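Local coordinates for inactive Zymogen C11 Protease (Parabacteroides distasonis, PDB 6MZO), which is the inactive zymogen form of a clostripain-like C11 protease, probably a clan CD cysteine peptidase that hydrolyses peptide bonds once activated, at residues 88-93 against 147-152; 141-146 against 348-353; 169-174 against 228-233. All blocks are in the same frame, centred on the assembly; numbering follows the deposited sequence.

Helix 143-150 is shared by interactions 1 and 2, gripped near its C-terminal part by 88-93 and at its N-terminal end by 348-353; the centres of the two contacts lie about 13 Å apart, and Leu93 packs on Leu146 between them. Interaction 3, also about 13 Å from interaction 2 and about 17 Å from interaction 1, carries the packing down to the sheet: Ile143 rests on 169-174, and Phe174 touches Leu146 and Ala147. In clan CD peptidases the catalytic dyad follows two adjacent parallel strands, here probably 109-115 and 155-162, and helix 143-150 lies in the connection between them.

Interaction 1: residues 88-93 against 147-152; sequences ASTETL and ASALSK
With chi1 at 57°, Thr90 holds OG1 between its backbone N and carbonyl carbon, 4.1 Å from CB of Ala149, and sets CG2 beside the backbone N. The helix backbone itself brings Thr90 CB to 3.7 Å from Ala149 CB, so the two residues meet carbon to carbon. One turn deeper, Leu93 has CG anti to its backbone N (chi1 172°) and sends CD2 against CD2 of Leu150 at 4.2 Å, the two side chains running at about a right angle to each other. The small alanine is what lets the backbones come near, with 6.2 Å between Thr90 CA and Ala149 CA.

Each segment also has its own internal bonds. Ser89 is the N-cap of its helix, OG accepting from Thr92 N at 3.3 Å. In the other segment, Lys152 curls back so that NZ donates to Ala149 O at 2.7 Å, in the carbonyl plane and on a lone pair, while Ser148 O takes both N and OG of Ser151 from the same face.

Farther along helix 90-103, Ala149 also touches Thr94 and Leu150 touches Ile97. Below, Leu93 reaches Tyr18 of strand 14-19 and Leu113 of strand 109-115, and Leu150 reaches Leu111, so the helix pair beds on the parallel part of the central sheet.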
loop_
_atom_site.group_PDB
_atom_site.type_symbol
_atom_site.label_atom_id
_atom_site.label_comp_id
_atom_site.label_asym_id
_atom_site.label_seq_id
_atom_site.Cartn_x
_atom_site.Cartn_y
_atom_site.Cartn_z
ATOM N N ALA A 88 -0.890 -10.921 12.340
ATOM C CA ALA A 88 0.064 -9.887 11.899
ATOM C C ALA A 88 1.432 -10.476 11.516
ATOM O O ALA A 88 2.429 -9.776 11.391
ATOM C CB ALA A 88 0.232 -8.814 12.973
ATOM N N SER A 89 1.465 -11.780 11.348
ATOM C CA SER A 89 2.675 -12.508 11.051
ATOM C C SER A 89 2.723 -12.760 9.559
ATOM O O SER A 89 1.705 -13.160 8.965
ATOM C CB SER A 89 2.670 -13.833 11.804
ATOM O OG SER A 89 3.307 -14.864 11.068
ATOM N N THR A 90 3.880 -12.590 8.938
ATOM C CA THR A 90 3.940 -12.921 7.510
ATOM C C THR A 90 3.786 -14.445 7.263
ATOM O O THR A 90 3.277 -14.824 6.191
ATOM C CB THR A 90 5.259 -12.438 6.894
ATOM O OG1 THR A 90 6.333 -13.023 7.621
ATOM C CG2 THR A 90 5.376 -10.912 6.991
ATOM N N GLU A 91 4.181 -15.297 8.221
ATOM C CA GLU A 91 4.001 -16.740 8.060
ATOM C C GLU A 91 2.523 -17.092 7.928
ATOM O O GLU A 91 2.137 -17.956 7.131
ATOM C CB GLU A 91 4.619 -17.518 9.238
ATOM C CG GLU A 91 6.110 -17.588 9.159
ATOM C CD GLU A 91 6.680 -18.406 10.298
ATOM O OE1 GLU A 91 6.100 -19.473 10.627
ATOM O OE2 GLU A 91 7.680 -17.950 10.886
ATOM N N THR A 92 1.687 -16.376 8.671
ATOM C CA THR A 92 0.246 -16.596 8.601
ATOM C C THR A 92 -0.262 -16.154 7.250
ATOM O O THR A 92 -1.036 -16.851 6.603
ATOM C CB THR A 92 -0.493 -15.851 9.731
ATOM O OG1 THR A 92 -0.084 -16.380 10.993
ATOM C CG2 THR A 92 -2.015 -15.944 9.524
ATOM N N LEU A 93 0.185 -14.973 6.814
ATOM C CA LEU A 93 -0.217 -14.485 5.514
ATOM C C LEU A 93 0.122 -15.482 4.417
ATOM O O LEU A 93 -0.740 -15.793 3.605
ATOM C CB LEU A 93 0.425 -13.104 5.270
ATOM C CG LEU A 93 0.276 -12.523 3.872
ATOM C CD1 LEU A 93 -1.189 -12.368 3.425
ATOM C CD2 LEU A 93 0.961 -11.152 3.842
ATOM N N ALA A 147 8.116 -8.271 2.047
ATOM C CA ALA A 147 8.526 -8.433 0.673
ATOM C C ALA A 147 9.191 -9.784 0.545
ATOM O O ALA A 147 9.018 -10.471 -0.467
ATOM C CB ALA A 147 9.484 -7.295 0.281
ATOM N N SER A 148 9.967 -10.168 1.573
ATOM C CA SER A 148 10.594 -11.461 1.491
ATOM C C SER A 148 9.528 -12.566 1.441
ATOM O O SER A 148 9.619 -13.501 0.636
ATOM C CB SER A 148 11.588 -11.662 2.665
ATOM O OG SER A 148 12.122 -12.957 2.569
ATOM N N ALA A 149 8.506 -12.431 2.274
ATOM C CA ALA A 149 7.472 -13.462 2.387
ATOM C C ALA A 149 6.699 -13.581 1.079
ATOM O O ALA A 149 6.401 -14.708 0.661
ATOM C CB ALA A 149 6.534 -13.141 3.524
ATOM N N LEU A 150 6.449 -12.446 0.417
ATOM C CA LEU A 150 5.613 -12.456 -0.802
ATOM C C LEU A 150 6.454 -12.670 -2.053
ATOM O O LEU A 150 5.909 -12.914 -3.132
ATOM C CB LEU A 150 4.794 -11.142 -0.927
ATOM C CG LEU A 150 3.761 -10.880 0.172
ATOM C CD1 LEU A 150 2.887 -9.604 -0.150
ATOM C CD2 LEU A 150 2.902 -12.158 0.289
ATOM N N SER A 151 7.785 -12.693 -1.919
ATOM C CA SER A 151 8.608 -12.788 -3.124
ATOM C C SER A 151 8.403 -14.106 -3.907
ATOM O O SER A 151 8.669 -14.123 -5.107
ATOM C CB SER A 151 10.099 -12.610 -2.793
ATOM O OG SER A 151 10.560 -13.758 -2.112
ATOM N N LYS A 152 7.894 -15.171 -3.263
ATOM C CA LYS A 152 7.609 -16.442 -3.931
ATOM C C LYS A 152 6.320 -16.484 -4.764
ATOM O O LYS A 152 5.984 -17.525 -5.369
ATOM C CB LYS A 152 7.523 -17.564 -2.891
ATOM C CG LYS A 152 6.391 -17.368 -1.835
ATOM C CD LYS A 152 6.447 -18.476 -0.726
ATOM C CE LYS A 152 6.167 -17.883 0.676
ATOM N NZ LYS A 152 7.348 -17.132 1.276
#

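Interaction 2: residues 141-146 against 348-353; sequences MEINDL and KDLEWY
Asn144 OD1 accepts a hydrogen bond of 2.8 Å from a water, and that water in turn accepts from Glu351 N at 2.9 Å, which ties the amide to the first turn of a helix some 200 residues further along the chain. The other arm of the same amide makes the direct link: Asn144 ND2 donates to Asp349 O at 3.0 Å, with an N-H...O angle of 158°. Asp349 O lies almost in the amide plane, but seen from the acceptor the donor stands well above the carbonyl plane, 58° out of it, and so does not use a lone pair. Bonds through both OD1 and ND2 hold the amide against turning. With chi1 at -72°, CG lies anti to the carbonyl carbon of Asn144, and the amide extends from its own helix toward the turn.

The join is between two helix N-termini, those of helices 143-150 and 351-357, within the alpha/beta fold of a clostripain-type peptidase. Leu350, at the N-cap position of the second helix, has no side-chain acceptor to offer, and the water accepts from Glu351 N in the first turn.

Beneath the amide the contact turns apolar and tight. Leu350 CD2 wedges against Ile143 CG2 at only 3.3 Å, closer than usual van der Waals contact, and also lies 3.1 Å from Asn144 OD1. The Ile143 and Leu350 side chains cross at about a right angle, and Trp120 touches both. With an alanine at Asn144, Asp349 O is likely to lose this donor and the water its acceptor, and with them the polar tie between the two helix starts. Glu351 OE2 forms a salt bridge with Arg175, and Ile143 packs onto Val170 and Ala173 of helix 168-173.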
loop_
_atom_site.group_PDB
_atom_site.type_symbol
_atom_site.label_atom_id
_atom_site.label_comp_id
_atom_site.label_asym_id
_atom_site.label_seq_id
_atom_site.Cartn_x
_atom_site.Cartn_y
_atom_site.Cartn_z
ATOM N N MET A 141 3.552 -5.063 8.530
ATOM C CA MET A 141 3.828 -4.494 7.217
ATOM C C MET A 141 5.227 -3.910 7.120
ATOM O O MET A 141 5.519 -3.161 6.185
ATOM C CB MET A 141 2.769 -3.454 6.841
ATOM C CG MET A 141 1.550 -4.144 6.251
ATOM S SD MET A 141 0.809 -3.066 5.083
ATOM C CE MET A 141 -0.723 -3.936 4.806
ATOM N N GLU A 142 6.077 -4.304 8.068
ATOM C CA GLU A 142 7.532 -4.145 7.968
ATOM C C GLU A 142 8.024 -4.605 6.605
ATOM O O GLU A 142 7.876 -5.769 6.218
ATOM C CB GLU A 142 8.252 -4.937 9.069
ATOM N N ILE A 143 8.627 -3.677 5.894
ATOM C CA ILE A 143 8.842 -3.859 4.478
ATOM C C ILE A 143 9.758 -5.081 4.150
ATOM O O ILE A 143 9.373 -5.945 3.347
ATOM C CB ILE A 143 9.342 -2.504 3.914
ATOM C CG1 ILE A 143 9.890 -2.651 2.505
ATOM C CG2 ILE A 143 10.327 -1.838 4.907
ATOM C CD1 ILE A 143 10.232 -1.264 1.839
ATOM N N ASN A 144 10.905 -5.257 4.845
ATOM C CA ASN A 144 11.757 -6.380 4.415
ATOM C C ASN A 144 11.131 -7.778 4.624
ATOM O O ASN A 144 11.273 -8.638 3.745
ATOM C CB ASN A 144 13.110 -6.350 5.087
ATOM C CG ASN A 144 14.016 -5.235 4.573
ATOM O OD1 ASN A 144 13.610 -4.389 3.817
ATOM N ND2 ASN A 144 15.249 -5.209 5.054
ATOM N N ASP A 145 10.460 -8.007 5.761
ATOM C CA ASP A 145 9.900 -9.338 6.026
ATOM C C ASP A 145 8.734 -9.584 5.097
ATOM O O ASP A 145 8.604 -10.689 4.532
ATOM C CB ASP A 145 9.435 -9.479 7.464
ATOM C CG ASP A 145 10.583 -9.561 8.421
ATOM O OD1 ASP A 145 11.700 -9.912 7.963
ATOM O OD2 ASP A 145 10.371 -9.264 9.619
ATOM N N LEU A 146 7.902 -8.562 4.907
ATOM C CA LEU A 146 6.746 -8.744 4.032
ATOM C C LEU A 146 7.145 -9.015 2.561
ATOM O O LEU A 146 6.560 -9.883 1.900
ATOM C CB LEU A 146 5.792 -7.543 4.120
ATOM C CG LEU A 146 4.443 -7.644 3.374
ATOM C CD1 LEU A 146 3.631 -8.845 3.834
ATOM C CD2 LEU A 146 3.657 -6.384 3.547
ATOM N N LYS A 348 19.176 1.740 6.314
ATOM C CA LYS A 348 20.285 1.141 5.558
ATOM C C LYS A 348 20.072 -0.336 5.214
ATOM O O LYS A 348 20.733 -0.868 4.318
ATOM C CB LYS A 348 21.602 1.346 6.306
ATOM C CG LYS A 348 21.987 2.856 6.315
ATOM C CD LYS A 348 23.303 3.116 7.072
ATOM C CE LYS A 348 23.702 4.565 6.895
ATOM N NZ LYS A 348 24.758 4.986 7.866
ATOM N N ASP A 349 19.083 -0.961 5.833
ATOM C CA ASP A 349 18.821 -2.340 5.494
ATOM C C ASP A 349 17.807 -2.465 4.375
ATOM O O ASP A 349 17.546 -3.588 3.947
ATOM C CB ASP A 349 18.321 -3.097 6.698
ATOM C CG ASP A 349 19.401 -3.278 7.756
ATOM O OD1 ASP A 349 20.560 -3.540 7.371
ATOM O OD2 ASP A 349 19.071 -3.126 8.947
ATOM N N LEU A 350 17.183 -1.364 3.929
ATOM C CA LEU A 350 16.203 -1.501 2.810
ATOM C C LEU A 350 16.863 -1.706 1.440
ATOM O O LEU A 350 17.906 -1.123 1.141
ATOM C CB LEU A 350 15.336 -0.249 2.728
ATOM C CG LEU A 350 14.407 -0.081 3.918
ATOM C CD1 LEU A 350 13.652 1.197 3.719
ATOM C CD2 LEU A 350 13.457 -1.247 3.980
ATOM N N GLU A 351 16.238 -2.516 0.584
ATOM C CA GLU A 351 16.768 -2.742 -0.730
ATOM C C GLU A 351 16.951 -1.456 -1.544
ATOM O O GLU A 351 17.957 -1.305 -2.258
ATOM C CB GLU A 351 15.823 -3.687 -1.494
ATOM C CG GLU A 351 16.387 -4.219 -2.779
ATOM C CD GLU A 351 15.421 -5.200 -3.465
ATOM O OE1 GLU A 351 14.325 -5.438 -2.919
ATOM O OE2 GLU A 351 15.796 -5.794 -4.512
ATOM N N TRP A 352 15.981 -0.549 -1.458
ATOM C CA TRP A 352 16.106 0.742 -2.144
ATOM C C TRP A 352 17.405 1.471 -1.729
ATOM O O TRP A 352 18.152 1.957 -2.566
ATOM C CB TRP A 352 14.872 1.622 -1.872
ATOM C CG TRP A 352 14.983 3.010 -2.469
ATOM C CD1 TRP A 352 15.414 4.121 -1.820
ATOM C CD2 TRP A 352 14.638 3.400 -3.809
ATOM N NE1 TRP A 352 15.374 5.229 -2.702
ATOM C CE2 TRP A 352 14.886 4.802 -3.917
ATOM C CE3 TRP A 352 14.173 2.704 -4.919
ATOM C CZ2 TRP A 352 14.690 5.513 -5.112
ATOM C CZ3 TRP A 352 13.926 3.406 -6.104
ATOM C CH2 TRP A 352 14.218 4.790 -6.191
ATOM N N TYR A 353 17.675 1.586 -0.445
ATOM C CA TYR A 353 18.912 2.214 -0.018
ATOM C C TYR A 353 20.169 1.547 -0.590
ATOM O O TYR A 353 21.084 2.223 -1.061
ATOM C CB TYR A 353 18.990 2.219 1.505
ATOM C CG TYR A 353 20.290 2.831 1.992
ATOM C CD1 TYR A 353 20.429 4.225 2.067
ATOM C CD2 TYR A 353 21.367 2.051 2.295
ATOM C CE1 TYR A 353 21.628 4.791 2.483
ATOM C CE2 TYR A 353 22.591 2.628 2.726
ATOM C CZ TYR A 353 22.686 3.995 2.803
ATOM O OH TYR A 353 23.914 4.529 3.236
HETATM O O HOH W 1 13.556 -3.506 1.200
#

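Interaction 3: residues 169-174 against 228-233; sequences EVAYAF and SVMKSD
Met230 leaves strand 226-231 with CB directed at helix 168-173, 4.2 Å from Ala171 CB. Its next atom is nearer still: CG, anti to the carbonyl carbon with chi1 at -86°, comes 4.0 Å from Ala171 CB, the closest approach of the two segments. From there the chain bends twice, at chi2 57° and chi3 65°, and swings away from the alanine along its own strand. SD passes 3.7 Å from Ser228 OG, and the terminal CE ends 3.5 Å from that same oxygen, two residues back on the same face. Ser166, Leu331 and Val302 also touch this methionine, while Ser228 OG has hydrogen bonds with Gly330 O and Ser166 OG.

Helix 168-173 links strands 155-162 and 178-183, parallel neighbours in the sheet, as the helix of a beta-alpha-beta crossover, and reaches past the second of them to lean on the antiparallel strand 226-231. Phe174, just after the helix, touches Ile181 of the intervening strand and meets Phe160 edge-to-face.

Where the strand ends, the contact becomes polar. A water donates to Ala171 O at 3.0 Å and to Ser232 OG at 2.9 Å, and Ser232 OG is also hydrogen-bonded to Ala178 O.

No direct hydrogen bond joins the two segments; the direct contact is chiefly a methyl against a methylene, with one water bridging the polar edge. Because that water spends both its hydrogens on protein oxygens, its orientation is probably fixed, and it serves a backbone carbonyl and a hydroxyl that lie in the buried layer between helix and sheet.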
loop_
_atom_site.group_PDB
_atom_site.type_symbol
_atom_site.label_atom_id
_atom_site.label_comp_id
_atom_site.label_asym_id
_atom_site.label_seq_id
_atom_site.Cartn_x
_atom_site.Cartn_y
_atom_site.Cartn_z
ATOM N N GLU A 169 10.392 3.181 -1.755
ATOM C CA GLU A 169 10.992 2.044 -1.105
ATOM C C GLU A 169 10.129 0.792 -1.148
ATOM O O GLU A 169 10.657 -0.331 -1.334
ATOM C CB GLU A 169 11.289 2.359 0.356
ATOM C CG GLU A 169 12.310 3.521 0.606
ATOM C CD GLU A 169 11.641 4.917 0.626
ATOM O OE1 GLU A 169 10.501 5.069 0.194
ATOM O OE2 GLU A 169 12.351 5.827 1.075
ATOM N N VAL A 170 8.843 0.999 -0.939
ATOM C CA VAL A 170 7.871 -0.120 -1.045
ATOM C C VAL A 170 7.661 -0.549 -2.475
ATOM O O VAL A 170 7.623 -1.782 -2.820
ATOM C CB VAL A 170 6.502 0.291 -0.367
ATOM C CG1 VAL A 170 5.351 -0.673 -0.781
ATOM C CG2 VAL A 170 6.694 0.437 1.132
ATOM N N ALA A 171 7.431 0.419 -3.373
ATOM C CA ALA A 171 7.213 -0.008 -4.768
ATOM C C ALA A 171 8.451 -0.813 -5.264
ATOM O O ALA A 171 8.325 -1.828 -6.044
ATOM C CB ALA A 171 6.977 1.215 -5.652
ATOM N N TYR A 172 9.641 -0.408 -4.819
ATOM C CA TYR A 172 10.830 -1.106 -5.272
ATOM C C TYR A 172 10.897 -2.502 -4.644
ATOM O O TYR A 172 11.204 -3.522 -5.337
ATOM C CB TYR A 172 12.095 -0.319 -4.902
ATOM C CG TYR A 172 13.355 -0.855 -5.514
ATOM C CD1 TYR A 172 13.564 -0.766 -6.885
ATOM C CD2 TYR A 172 14.384 -1.323 -4.723
ATOM C CE1 TYR A 172 14.785 -1.189 -7.440
ATOM C CE2 TYR A 172 15.641 -1.811 -5.279
ATOM C CZ TYR A 172 15.788 -1.673 -6.650
ATOM O OH TYR A 172 16.969 -2.107 -7.142
ATOM N N ALA A 173 10.599 -2.570 -3.353
ATOM C CA ALA A 173 10.734 -3.881 -2.629
ATOM C C ALA A 173 9.791 -4.931 -3.204
ATOM O O ALA A 173 10.158 -6.145 -3.173
ATOM C CB ALA A 173 10.446 -3.716 -1.140
ATOM N N PHE A 174 8.621 -4.495 -3.641
ATOM C CA PHE A 174 7.614 -5.464 -4.136
ATOM C C PHE A 174 7.601 -5.616 -5.629
ATOM O O PHE A 174 6.678 -6.267 -6.162
ATOM C CB PHE A 174 6.194 -5.102 -3.626
ATOM C CG PHE A 174 6.065 -5.296 -2.125
ATOM C CD1 PHE A 174 6.439 -4.264 -1.232
ATOM C CD2 PHE A 174 5.657 -6.502 -1.606
ATOM C CE1 PHE A 174 6.387 -4.445 0.137
ATOM C CE2 PHE A 174 5.603 -6.710 -0.235
ATOM C CZ PHE A 174 5.989 -5.675 0.650
ATOM N N SER A 228 -2.102 6.469 -5.743
ATOM C CA SER A 228 -1.246 6.237 -6.907
ATOM C C SER A 228 -1.103 4.797 -7.229
ATOM O O SER A 228 -1.405 3.908 -6.390
ATOM C CB SER A 228 0.141 6.830 -6.697
ATOM O OG SER A 228 0.751 6.309 -5.523
ATOM N N VAL A 229 -0.744 4.583 -8.487
ATOM C CA VAL A 229 -0.553 3.238 -8.996
ATOM C C VAL A 229 0.821 3.122 -9.651
ATOM O O VAL A 229 1.140 3.929 -10.565
ATOM C CB VAL A 229 -1.581 2.917 -10.088
ATOM C CG1 VAL A 229 -1.364 1.490 -10.581
ATOM C CG2 VAL A 229 -2.978 2.996 -9.576
ATOM N N MET A 230 1.606 2.140 -9.235
ATOM C CA MET A 230 2.978 2.003 -9.751
ATOM C C MET A 230 3.069 0.765 -10.612
ATOM O O MET A 230 2.516 -0.314 -10.277
ATOM C CB MET A 230 4.006 1.948 -8.586
ATOM C CG MET A 230 4.483 3.293 -8.067
ATOM S SD MET A 230 3.166 4.361 -7.500
ATOM C CE MET A 230 2.580 3.367 -6.109
ATOM N N LYS A 231 3.781 0.906 -11.750
ATOM C CA LYS A 231 3.982 -0.187 -12.687
ATOM C C LYS A 231 5.354 -0.827 -12.380
ATOM O O LYS A 231 6.434 -0.251 -12.653
ATOM C CB LYS A 231 3.916 0.344 -14.163
ATOM C CG LYS A 231 3.966 -0.777 -15.237
ATOM C CD LYS A 231 3.649 -0.089 -16.580
ATOM C CE LYS A 231 3.776 -1.079 -17.732
ATOM N NZ LYS A 231 5.204 -1.171 -18.054
ATOM N N SER A 232 5.324 -2.036 -11.807
ATOM C CA SER A 232 6.543 -2.595 -11.233
ATOM C C SER A 232 7.682 -2.809 -12.207
ATOM O O SER A 232 8.873 -2.638 -11.815
ATOM C CB SER A 232 6.236 -3.934 -10.502
ATOM O OG SER A 232 5.315 -3.693 -9.453
ATOM N N ASP A 233 7.386 -3.156 -13.467
ATOM C CA ASP A 233 8.555 -3.353 -14.340
ATOM C C ASP A 233 9.243 -2.059 -14.805
ATOM O O ASP A 233 10.170 -2.114 -15.622
ATOM C CB ASP A 233 8.167 -4.220 -15.549
ATOM C CG ASP A 233 7.107 -3.599 -16.429
ATOM O OD1 ASP A 233 6.789 -2.415 -16.332
ATOM O OD2 ASP A 233 6.601 -4.358 -17.322
HETATM O O HOH W 2 6.211 -1.328 -8.071
#